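Local coordinates for DUF1780 domain-containing protein (Pseudomonas aeruginosa, PDB 1Y0K) that is of unknown function but belongs to a family of putative endonucleases placed in the PD-(D/E)XK nuclease superfamily, at residues Ala51-Glu55 and Gln56-Val60; Val60-Gly64 and Ala65-Val69; Ser187-Pro190 and Glu191-Ala195. One frame throughout, in Å; residues are numbered along the deposited sequence.

Interaction 1: Ala51-Glu55 and Gln56-Val60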
ATOM      1  N   ALA A  51      -7.572  -7.269 -13.974  1.00 22.02           N
ATOM      2  CA  ALA A  51      -6.903  -7.699 -15.192  1.00 23.06           C
ATOM      3  C   ALA A  51      -5.452  -7.247 -15.195  1.00 23.55           C
ATOM      4  O   ALA A  51      -5.088  -6.281 -14.517  1.00 23.32           O
ATOM      5  CB  ALA A  51      -7.636  -7.168 -16.416  1.00 22.60           C
ATOM      6  N   ALA A  52      -4.619  -7.960 -15.946  1.00 24.08           N
ATOM      7  CA  ALA A  52      -3.240  -7.525 -16.148  1.00 24.28           C
ATOM      8  C   ALA A  52      -3.152  -6.710 -17.442  1.00 24.49           C
ATOM      9  O   ALA A  52      -3.820  -7.040 -18.430  1.00 25.15           O
ATOM     10  CB  ALA A  52      -2.303  -8.722 -16.181  1.00 24.59           C
ATOM     11  N   PRO A  53      -2.347  -5.632 -17.447  1.00 24.10           N
ATOM     12  CA  PRO A  53      -2.191  -4.851 -18.670  1.00 24.44           C
ATOM     13  C   PRO A  53      -1.245  -5.537 -19.642  1.00 24.99           C
ATOM     14  O   PRO A  53      -0.556  -6.494 -19.266  1.00 24.82           O
ATOM     15  CB  PRO A  53      -1.549  -3.557 -18.167  1.00 24.25           C
ATOM     16  CG  PRO A  53      -0.718  -4.003 -17.033  1.00 24.16           C
ATOM     17  CD  PRO A  53      -1.544  -5.068 -16.343  1.00 24.16           C
ATOM     18  N   GLY A  54      -1.215  -5.034 -20.875  1.00 25.50           N
ATOM     19  CA  GLY A  54      -0.280  -5.499 -21.903  1.00 26.68           C
ATOM     20  C   GLY A  54       1.174  -5.250 -21.533  1.00 27.19           C
ATOM     21  O   GLY A  54       2.028  -6.131 -21.693  1.00 27.66           O
ATOM     22  N   GLU A  55       1.452  -4.046 -21.040  1.00 27.41           N
ATOM     23  CA  GLU A  55       2.802  -3.675 -20.634  1.00 27.79           C
ATOM     24  C   GLU A  55       2.778  -3.257 -19.186  1.00 26.78           C
ATOM     25  O   GLU A  55       1.858  -2.559 -18.762  1.00 26.84           O
ATOM     26  CB  GLU A  55       3.333  -2.497 -21.456  1.00 28.32           C
ATOM     27  CG  GLU A  55       3.400  -2.738 -22.942  1.00 31.89           C
ATOM     28  CD  GLU A  55       4.568  -3.614 -23.369  1.00 34.56           C
ATOM     29  OE1 GLU A  55       5.683  -3.462 -22.819  1.00 38.16           O
ATOM     30  OE2 GLU A  55       4.367  -4.450 -24.273  1.00 36.94           O
ATOM     31  N   GLN A  56       3.784  -3.688 -18.436  1.00 25.59           N
ATOM     32  CA  GLN A  56       4.028  -3.146 -17.101  1.00 24.94           C
ATOM     33  C   GLN A  56       4.946  -1.928 -17.235  1.00 23.79           C
ATOM     34  O   GLN A  56       5.880  -1.930 -18.057  1.00 24.30           O
ATOM     35  CB  GLN A  56       4.653  -4.201 -16.179  1.00 25.09           C
ATOM     36  CG  GLN A  56       3.738  -5.360 -15.819  1.00 28.43           C
ATOM     37  CD  GLN A  56       4.505  -6.591 -15.354  1.00 32.52           C
ATOM     38  OE1 GLN A  56       5.370  -6.510 -14.480  1.00 36.17           O
ATOM     39  NE2 GLN A  56       4.182  -7.740 -15.931  1.00 35.12           N
ATOM     40  N   PRO A  57       4.687  -0.868 -16.455  1.00 22.29           N
ATOM     41  CA  PRO A  57       3.634  -0.711 -15.446  1.00 20.87           C
ATOM     42  C   PRO A  57       2.294  -0.363 -16.105  1.00 19.86           C
ATOM     43  O   PRO A  57       2.282   0.071 -17.262  1.00 20.74           O
ATOM     44  CB  PRO A  57       4.134   0.471 -14.619  1.00 20.60           C
ATOM     45  CG  PRO A  57       4.916   1.307 -15.605  1.00 21.08           C
ATOM     46  CD  PRO A  57       5.521   0.344 -16.579  1.00 22.01           C
ATOM     47  N   PRO A  58       1.179  -0.514 -15.376  1.00 18.73           N
ATOM     48  CA  PRO A  58       1.089  -0.976 -13.986  1.00 17.76           C
ATOM     49  C   PRO A  58       1.043  -2.504 -13.869  1.00 17.31           C
ATOM     50  O   PRO A  58       1.438  -3.209 -14.804  1.00 17.13           O
ATOM     51  CB  PRO A  58      -0.231  -0.360 -13.522  1.00 17.84           C
ATOM     52  CG  PRO A  58      -1.096  -0.409 -14.769  1.00 18.40           C
ATOM     53  CD  PRO A  58      -0.152  -0.191 -15.930  1.00 18.62           C
ATOM     54  N   ASP A  59       0.557  -3.005 -12.730  1.00 16.14           N
ATOM     55  CA  ASP A  59       0.472  -4.449 -12.477  1.00 15.71           C
ATOM     56  C   ASP A  59      -0.943  -4.984 -12.579  1.00 15.50           C
ATOM     57  O   ASP A  59      -1.170  -6.055 -13.155  1.00 15.05           O
ATOM     58  CB  ASP A  59       1.026  -4.795 -11.092  1.00 15.88           C
ATOM     59  CG  ASP A  59       2.491  -4.436 -10.945  1.00 17.42           C
ATOM     60  OD1 ASP A  59       3.311  -4.863 -11.794  1.00 18.08           O
ATOM     61  OD2 ASP A  59       2.828  -3.729  -9.973  1.00 15.84           O
ATOM     62  N   VAL A  60      -1.885  -4.246 -12.000  1.00 14.65           N
ATOM     63  CA  VAL A  60      -3.263  -4.697 -11.891  1.00 14.79           C
ATOM     64  C   VAL A  60      -4.210  -3.577 -12.283  1.00 14.71           C
ATOM     65  O   VAL A  60      -4.173  -2.485 -11.702  1.00 15.12           O
ATOM     66  CB  VAL A  60      -3.586  -5.177 -10.445  1.00 14.09           C
ATOM     67  CG1 VAL A  60      -5.063  -5.554 -10.311  1.00 14.97           C
ATOM     68  CG2 VAL A  60      -2.683  -6.350 -10.040  1.00 14.55           C
TER
HETATM   69  O   HOH W   1       1.539  -7.652 -17.326  1.00 37.28           O
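A single water bridges Pro53 and Gln56: it donates to Pro53 O at 3.1 Å and accepts from Gln56 NE2 at 3.0 Å. The Gln56 chain runs extended beyond CG (chi2 159°), which puts NE2 within reach of the water. No direct hydrogen bond crosses from Ala51-Glu55 to Gln56-Val60, and the remaining contacts are made by carbon atoms and carbonyls. The Pro53 ring lies between the two limbs of the loop, its CG 3.2 Å from Pro58 O. Its neighbour CD faces the next carbonyl, with Asp59 O at 3.4 Å. Ring meets ring more loosely, Pro53 CG and Pro58 CD being 4.0 Å apart. Pro58 O is buried here and has no hydrogen-bond partner in the model, whereas Asp59 O accepts from the indole N-H of Trp27. Two successive cis peptides, before Pro57 and before Pro58, shape the returning limb, which ends in a classic beta bulge: Asp59 and Val60 both face Phe67. The Pro58-Asp59 pair, followed by Glu68, is consistent with the PD and acidic positions of the PD-(D/E)XK nuclease signature; this partial match fits the family placement without proving activity. Asp59 OD2 is held by the backbone N-H of Val69 on the neighbouring strand. Nearer the open end of the loop, Val60 CA sends its C-H toward Ala51 O across 3.6 Å, with an angle of 139° at the hydrogen.

Interaction 2: Val60-Gly64 and Ala65-Val69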
ATOM      1  N   VAL A  60      -1.885  -4.246 -12.000  1.00 14.65           N
ATOM      2  CA  VAL A  60      -3.263  -4.697 -11.891  1.00 14.79           C
ATOM      3  C   VAL A  60      -4.210  -3.577 -12.283  1.00 14.71           C
ATOM      4  O   VAL A  60      -4.173  -2.485 -11.702  1.00 15.12           O
ATOM      5  CB  VAL A  60      -3.586  -5.177 -10.445  1.00 14.09           C
ATOM      6  CG1 VAL A  60      -5.063  -5.554 -10.311  1.00 14.97           C
ATOM      7  CG2 VAL A  60      -2.683  -6.350 -10.040  1.00 14.55           C
ATOM      8  N   LEU A  61      -5.064  -3.853 -13.271  1.00 15.20           N
ATOM      9  CA  LEU A  61      -6.122  -2.925 -13.655  1.00 15.42           C
ATOM     10  C   LEU A  61      -7.399  -3.227 -12.886  1.00 15.63           C
ATOM     11  O   LEU A  61      -7.793  -4.383 -12.753  1.00 15.95           O
ATOM     12  CB  LEU A  61      -6.403  -2.993 -15.167  1.00 15.78           C
ATOM     13  CG  LEU A  61      -5.203  -2.872 -16.127  1.00 16.01           C
ATOM     14  CD1 LEU A  61      -5.628  -3.130 -17.575  1.00 17.44           C
ATOM     15  CD2 LEU A  61      -4.544  -1.510 -16.017  1.00 18.24           C
ATOM     16  N   PHE A  62      -8.036  -2.182 -12.375  1.00 15.39           N
ATOM     17  CA  PHE A  62      -9.343  -2.327 -11.725  1.00 15.80           C
ATOM     18  C   PHE A  62     -10.144  -1.057 -11.911  1.00 16.14           C
ATOM     19  O   PHE A  62      -9.783  -0.014 -11.372  1.00 15.70           O
ATOM     20  CB  PHE A  62      -9.179  -2.618 -10.224  1.00 15.91           C
ATOM     21  CG  PHE A  62     -10.474  -2.576  -9.455  1.00 16.22           C
ATOM     22  CD1 PHE A  62     -11.347  -3.658  -9.490  1.00 16.26           C
ATOM     23  CD2 PHE A  62     -10.824  -1.460  -8.705  1.00 16.28           C
ATOM     24  CE1 PHE A  62     -12.567  -3.618  -8.794  1.00 16.57           C
ATOM     25  CE2 PHE A  62     -12.034  -1.416  -7.995  1.00 17.11           C
ATOM     26  CZ  PHE A  62     -12.906  -2.494  -8.042  1.00 17.51           C
ATOM     27  N   LYS A  63     -11.235  -1.147 -12.672  1.00 17.09           N
ATOM     28  CA  LYS A  63     -12.182  -0.027 -12.854  1.00 18.48           C
ATOM     29  C   LYS A  63     -11.531   1.361 -13.000  1.00 18.22           C
ATOM     30  O   LYS A  63     -11.839   2.309 -12.251  1.00 19.80           O
ATOM     31  CB  LYS A  63     -13.208  -0.011 -11.720  1.00 18.82           C
ATOM     32  CG  LYS A  63     -14.005  -1.293 -11.608  1.00 20.30           C
ATOM     33  CD  LYS A  63     -15.055  -1.196 -10.503  1.00 24.60           C
ATOM     34  CE  LYS A  63     -15.871  -2.483 -10.452  1.00 25.96           C
ATOM     35  NZ  LYS A  63     -17.138  -2.345  -9.676  1.00 28.15           N
ATOM     36  N   GLY A  64     -10.627   1.471 -13.958  1.00 18.21           N
ATOM     37  CA  GLY A  64      -9.991   2.744 -14.243  1.00 17.38           C
ATOM     38  C   GLY A  64      -8.691   2.965 -13.484  1.00 16.79           C
ATOM     39  O   GLY A  64      -7.875   3.794 -13.901  1.00 17.03           O
ATOM     40  N   ALA A  65      -8.508   2.249 -12.373  1.00 15.91           N
ATOM     41  CA  ALA A  65      -7.235   2.286 -11.637  1.00 15.52           C
ATOM     42  C   ALA A  65      -6.171   1.472 -12.354  1.00 15.42           C
ATOM     43  O   ALA A  65      -6.464   0.437 -12.946  1.00 15.47           O
ATOM     44  CB  ALA A  65      -7.405   1.782 -10.193  1.00 15.70           C
ATOM     45  N   GLY A  66      -4.937   1.959 -12.299  1.00 15.45           N
ATOM     46  CA  GLY A  66      -3.790   1.230 -12.823  1.00 14.94           C
ATOM     47  C   GLY A  66      -2.869   1.010 -11.637  1.00 14.11           C
ATOM     48  O   GLY A  66      -1.958   1.797 -11.386  1.00 14.78           O
ATOM     49  N   PHE A  67      -3.116  -0.063 -10.898  1.00 14.07           N
ATOM     50  CA  PHE A  67      -2.379  -0.271  -9.652  1.00 13.27           C
ATOM     51  C   PHE A  67      -0.985  -0.795  -9.915  1.00 13.37           C
ATOM     52  O   PHE A  67      -0.812  -1.895 -10.459  1.00 13.06           O
ATOM     53  CB  PHE A  67      -3.119  -1.239  -8.730  1.00 13.28           C
ATOM     54  CG  PHE A  67      -4.307  -0.638  -8.017  1.00 13.91           C
ATOM     55  CD1 PHE A  67      -4.174   0.519  -7.242  1.00 14.73           C
ATOM     56  CD2 PHE A  67      -5.540  -1.258  -8.084  1.00 14.03           C
ATOM     57  CE1 PHE A  67      -5.272   1.064  -6.569  1.00 15.02           C
ATOM     58  CE2 PHE A  67      -6.641  -0.742  -7.399  1.00 14.68           C
ATOM     59  CZ  PHE A  67      -6.509   0.428  -6.649  1.00 14.38           C
ATOM     60  N   GLU A  68       0.003   0.011  -9.511  1.00 12.20           N
ATOM     61  CA  GLU A  68       1.408  -0.354  -9.560  1.00 13.08           C
ATOM     62  C   GLU A  68       1.786  -0.772  -8.140  1.00 12.82           C
ATOM     63  O   GLU A  68       1.903   0.063  -7.241  1.00 12.73           O
ATOM     64  CB  GLU A  68       2.216   0.852 -10.040  1.00 13.85           C
ATOM     65  CG  GLU A  68       3.737   0.752  -9.928  1.00 16.29           C
ATOM     66  CD  GLU A  68       4.359  -0.115 -10.983  1.00 19.79           C
ATOM     67  OE1 GLU A  68       3.616  -0.797 -11.741  1.00 19.61           O
ATOM     68  OE2 GLU A  68       5.614  -0.101 -11.053  1.00 22.02           O
ATOM     69  N   VAL A  69       1.933  -2.073  -7.948  1.00 11.87           N
ATOM     70  CA  VAL A  69       2.010  -2.644  -6.597  1.00 12.91           C
ATOM     71  C   VAL A  69       3.456  -2.899  -6.187  1.00 13.48           C
ATOM     72  O   VAL A  69       4.233  -3.498  -6.943  1.00 14.09           O
ATOM     73  CB  VAL A  69       1.190  -3.950  -6.524  1.00 12.51           C
ATOM     74  CG1 VAL A  69       1.362  -4.643  -5.167  1.00 14.61           C
ATOM     75  CG2 VAL A  69      -0.290  -3.637  -6.802  1.00 13.53           C
TER
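Val60-Phe62 and Ala65-Val69 run antiparallel, the short strand axes 4.8 Å apart at their closest and their directions 151° apart, with Val60-Phe67 and Phe62-Ala65 as hydrogen-bonded pairs, each joined by two N-H to O bonds, and Leu61-Gly66 as the non-hydrogen-bonded pair between them.

The side chains of Val60, Phe62, Ala65 and Phe67 share one face of the sheet. Val60 CB and Phe67 CB stand abreast at 4.3 Å, while Phe62 CB meets Phe67 CE2 obliquely at 4.2 Å. With CG anti to the carbonyl carbon (chi1 -76°), the Phe67 ring leans so that the Ala65 methyl, CB, sits over one of its faces, 3.8 Å above the plane and offset toward the rim. The Phe62 ring is covered differently: Lys63 CG, from the next residue along, lies 3.8 Å above one face and over the ring centre. Helix 26-40 packs on Val60, Phe62 and Phe67, and Phe192 of helix 191-194 on Ala65 and Phe67. On the opposite face of the strands, Leu61 CD2 comes to 4.3 Å from Gly66 CA.

Lys63 and Gly64 occupy the corner of a type I' turn. Gly64 has a positive phi, and a side chain there would run into the carbonyl of Lys63. The turn is closed by Ala65 N, which donates to Phe62 O at 2.8 Å from well above the carbonyl plane, 46° out of it. The result is a beta hairpin with a two-residue type I' turn. Its second strand is consistent with the one that carries the (D/E) position in PD-(D/E)XK folds, probably filled by Glu68, whose OE2 forms a salt bridge with Lys125.

Interaction 3: Ser187-Pro190 and Glu191-Ala195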
ATOM      1  N   SER A 187      -7.037  14.691  -9.366  1.00 21.71           N
ATOM      2  CA  SER A 187      -8.413  14.789  -9.859  1.00 23.41           C
ATOM      3  C   SER A 187      -8.810  13.697 -10.857  1.00 23.43           C
ATOM      4  O   SER A 187      -9.977  13.286 -10.898  1.00 24.77           O
ATOM      5  CB  SER A 187      -8.660  16.185 -10.450  1.00 23.49           C
ATOM      6  OG  SER A 187      -7.875  16.382 -11.614  1.00 26.28           O
ATOM      7  N   GLY A 188      -7.847  13.222 -11.644  1.00 23.73           N
ATOM      8  CA  GLY A 188      -8.074  12.152 -12.622  1.00 23.62           C
ATOM      9  C   GLY A 188      -8.128  10.733 -12.076  1.00 22.96           C
ATOM     10  O   GLY A 188      -8.503   9.804 -12.793  1.00 22.84           O
ATOM     11  N   ALA A 189      -7.758  10.563 -10.807  1.00 22.52           N
ATOM     12  CA  ALA A 189      -7.761   9.253 -10.158  1.00 22.19           C
ATOM     13  C   ALA A 189      -9.188   8.741  -9.986  1.00 22.31           C
ATOM     14  O   ALA A 189     -10.119   9.544  -9.871  1.00 22.20           O
ATOM     15  CB  ALA A 189      -7.048   9.327  -8.805  1.00 21.80           C
ATOM     16  N   PRO A 190      -9.372   7.406 -10.008  1.00 22.72           N
ATOM     17  CA  PRO A 190     -10.672   6.808  -9.712  1.00 22.63           C
ATOM     18  C   PRO A 190     -11.345   7.433  -8.501  1.00 22.35           C
ATOM     19  O   PRO A 190     -10.682   7.770  -7.515  1.00 21.80           O
ATOM     20  CB  PRO A 190     -10.309   5.358  -9.409  1.00 23.20           C
ATOM     21  CG  PRO A 190      -9.165   5.089 -10.307  1.00 23.17           C
ATOM     22  CD  PRO A 190      -8.371   6.373 -10.351  1.00 22.96           C
ATOM     23  N   GLU A 191     -12.661   7.582  -8.571  1.00 22.22           N
ATOM     24  CA  GLU A 191     -13.393   8.249  -7.504  1.00 22.92           C
ATOM     25  C   GLU A 191     -13.238   7.564  -6.142  1.00 21.74           C
ATOM     26  O   GLU A 191     -13.195   8.250  -5.115  1.00 21.26           O
ATOM     27  CB  GLU A 191     -14.864   8.393  -7.893  1.00 23.63           C
ATOM     28  CG  GLU A 191     -15.698   9.173  -6.906  1.00 27.64           C
ATOM     29  CD  GLU A 191     -17.162   8.827  -7.025  1.00 32.17           C
ATOM     30  OE1 GLU A 191     -17.465   7.641  -7.281  1.00 35.78           O
ATOM     31  OE2 GLU A 191     -18.006   9.732  -6.862  1.00 34.71           O
ATOM     32  N   PHE A 192     -13.123   6.232  -6.125  1.00 21.41           N
ATOM     33  CA  PHE A 192     -12.966   5.507  -4.861  1.00 21.13           C
ATOM     34  C   PHE A 192     -11.680   5.874  -4.119  1.00 20.76           C
ATOM     35  O   PHE A 192     -11.639   5.842  -2.895  1.00 20.93           O
ATOM     36  CB  PHE A 192     -13.152   3.981  -5.004  1.00 21.03           C
ATOM     37  CG  PHE A 192     -12.031   3.273  -5.731  1.00 20.62           C
ATOM     38  CD1 PHE A 192     -10.889   2.847  -5.044  1.00 20.98           C
ATOM     39  CD2 PHE A 192     -12.134   2.996  -7.095  1.00 20.88           C
ATOM     40  CE1 PHE A 192      -9.850   2.185  -5.716  1.00 20.04           C
ATOM     41  CE2 PHE A 192     -11.101   2.322  -7.778  1.00 20.74           C
ATOM     42  CZ  PHE A 192      -9.958   1.922  -7.087  1.00 20.04           C
ATOM     43  N   LEU A 193     -10.641   6.246  -4.860  1.00 20.31           N
ATOM     44  CA  LEU A 193      -9.429   6.772  -4.235  1.00 19.76           C
ATOM     45  C   LEU A 193      -9.657   8.169  -3.648  1.00 19.50           C
ATOM     46  O   LEU A 193      -9.354   8.421  -2.486  1.00 18.73           O
ATOM     47  CB  LEU A 193      -8.263   6.775  -5.233  1.00 19.90           C
ATOM     48  CG  LEU A 193      -7.774   5.377  -5.627  1.00 19.13           C
ATOM     49  CD1 LEU A 193      -6.727   5.462  -6.733  1.00 20.05           C
ATOM     50  CD2 LEU A 193      -7.221   4.622  -4.407  1.00 18.42           C
ATOM     51  N   ARG A 194     -10.211   9.066  -4.460  1.00 19.34           N
ATOM     52  CA  ARG A 194     -10.448  10.442  -4.037  1.00 19.43           C
ATOM     53  C   ARG A 194     -11.382  10.530  -2.835  1.00 19.14           C
ATOM     54  O   ARG A 194     -11.168  11.342  -1.932  1.00 18.81           O
ATOM     55  CB  ARG A 194     -10.956  11.272  -5.214  1.00 19.62           C
ATOM     56  CG  ARG A 194      -9.805  11.619  -6.166  1.00 21.99           C
ATOM     57  CD  ARG A 194     -10.210  12.564  -7.281  1.00 26.47           C
ATOM     58  NE  ARG A 194     -11.148  11.922  -8.195  1.00 30.32           N
ATOM     59  CZ  ARG A 194     -12.456  12.173  -8.214  1.00 32.66           C
ATOM     60  NH1 ARG A 194     -12.976  13.065  -7.376  1.00 33.64           N
ATOM     61  NH2 ARG A 194     -13.240  11.533  -9.068  1.00 33.70           N
ATOM     62  N   ALA A 195     -12.378   9.646  -2.818  1.00 19.10           N
ATOM     63  CA  ALA A 195     -13.367   9.576  -1.735  1.00 19.45           C
ATOM     64  C   ALA A 195     -12.772   9.236  -0.369  1.00 19.11           C
ATOM     65  O   ALA A 195     -13.370   9.533   0.668  1.00 19.13           O
ATOM     66  CB  ALA A 195     -14.448   8.569  -2.086  1.00 19.89           C
TER
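Pro190 and Leu193 lie side by side and point the same way, with Pro190 CD 4.1 Å from Leu193 CD1, while the Phe192 ring approaches the proline CB. Phe192 CE2 comes to 3.5 Å from Pro190 CB, an oblique approach. The torsion behind this is chi1 of Phe192 at 71°, which sets CG between the backbone N and the carbonyl carbon and turns the ring back along the chain to the proline. Ala189 adds a looser apolar touch through its CB to Leu193 CD1.

Pro190 holds the N-cap position of helix 191-194. Its carbonyl O receives two weak backbone bonds of the first turn, from Leu193 N at 3.1 Å and from Arg194 N at 3.4 Å. The former is well bent and the latter long but nearly straight.

Arg194 leaves the helix on the side of the incoming loop and bends at chi3 (-67°), bringing NE over the backbone of Ser187-Ala189. There NE donates to Ala189 O at 3.1 Å, nearly straight at 167°. The oxygen lies at the edge of the guanidinium, close to its plane, although NE is tilted from the carbonyl plane of Ala189. Ser187 O lies near NE too, but not in line with its N-H; the carbon of Arg194 closest to Ser187 O is CD, 3.7 Å away. Leu193 packs against the sheet, touching Val182 and Ala185 of strand 179-185 and Ser171 and Ser173 of strand 171-175.

Along the chain, interaction 1 comes first and folds back the loop between strands 50-51 and 60-62. Interaction 2 begins on Val60, the residue on which interaction 1 ends, and closes the tight hairpin of strands 60-62 and 65-73. Ala51 O to Leu61 N (2.7 Å) joins the two through a probable backbone bond, so three successive strands lie next to one another in the sheet. Interaction 3 follows much later, joining the loop after strand 179-185 to helix 191-194. It touches the hairpin, Phe192 CZ lying 3.8 Å from Phe67 CZ, but nearest atoms of interactions 1 and 3 remain about 9 Å apart. The contacts run in series, none enclosing or crossing another.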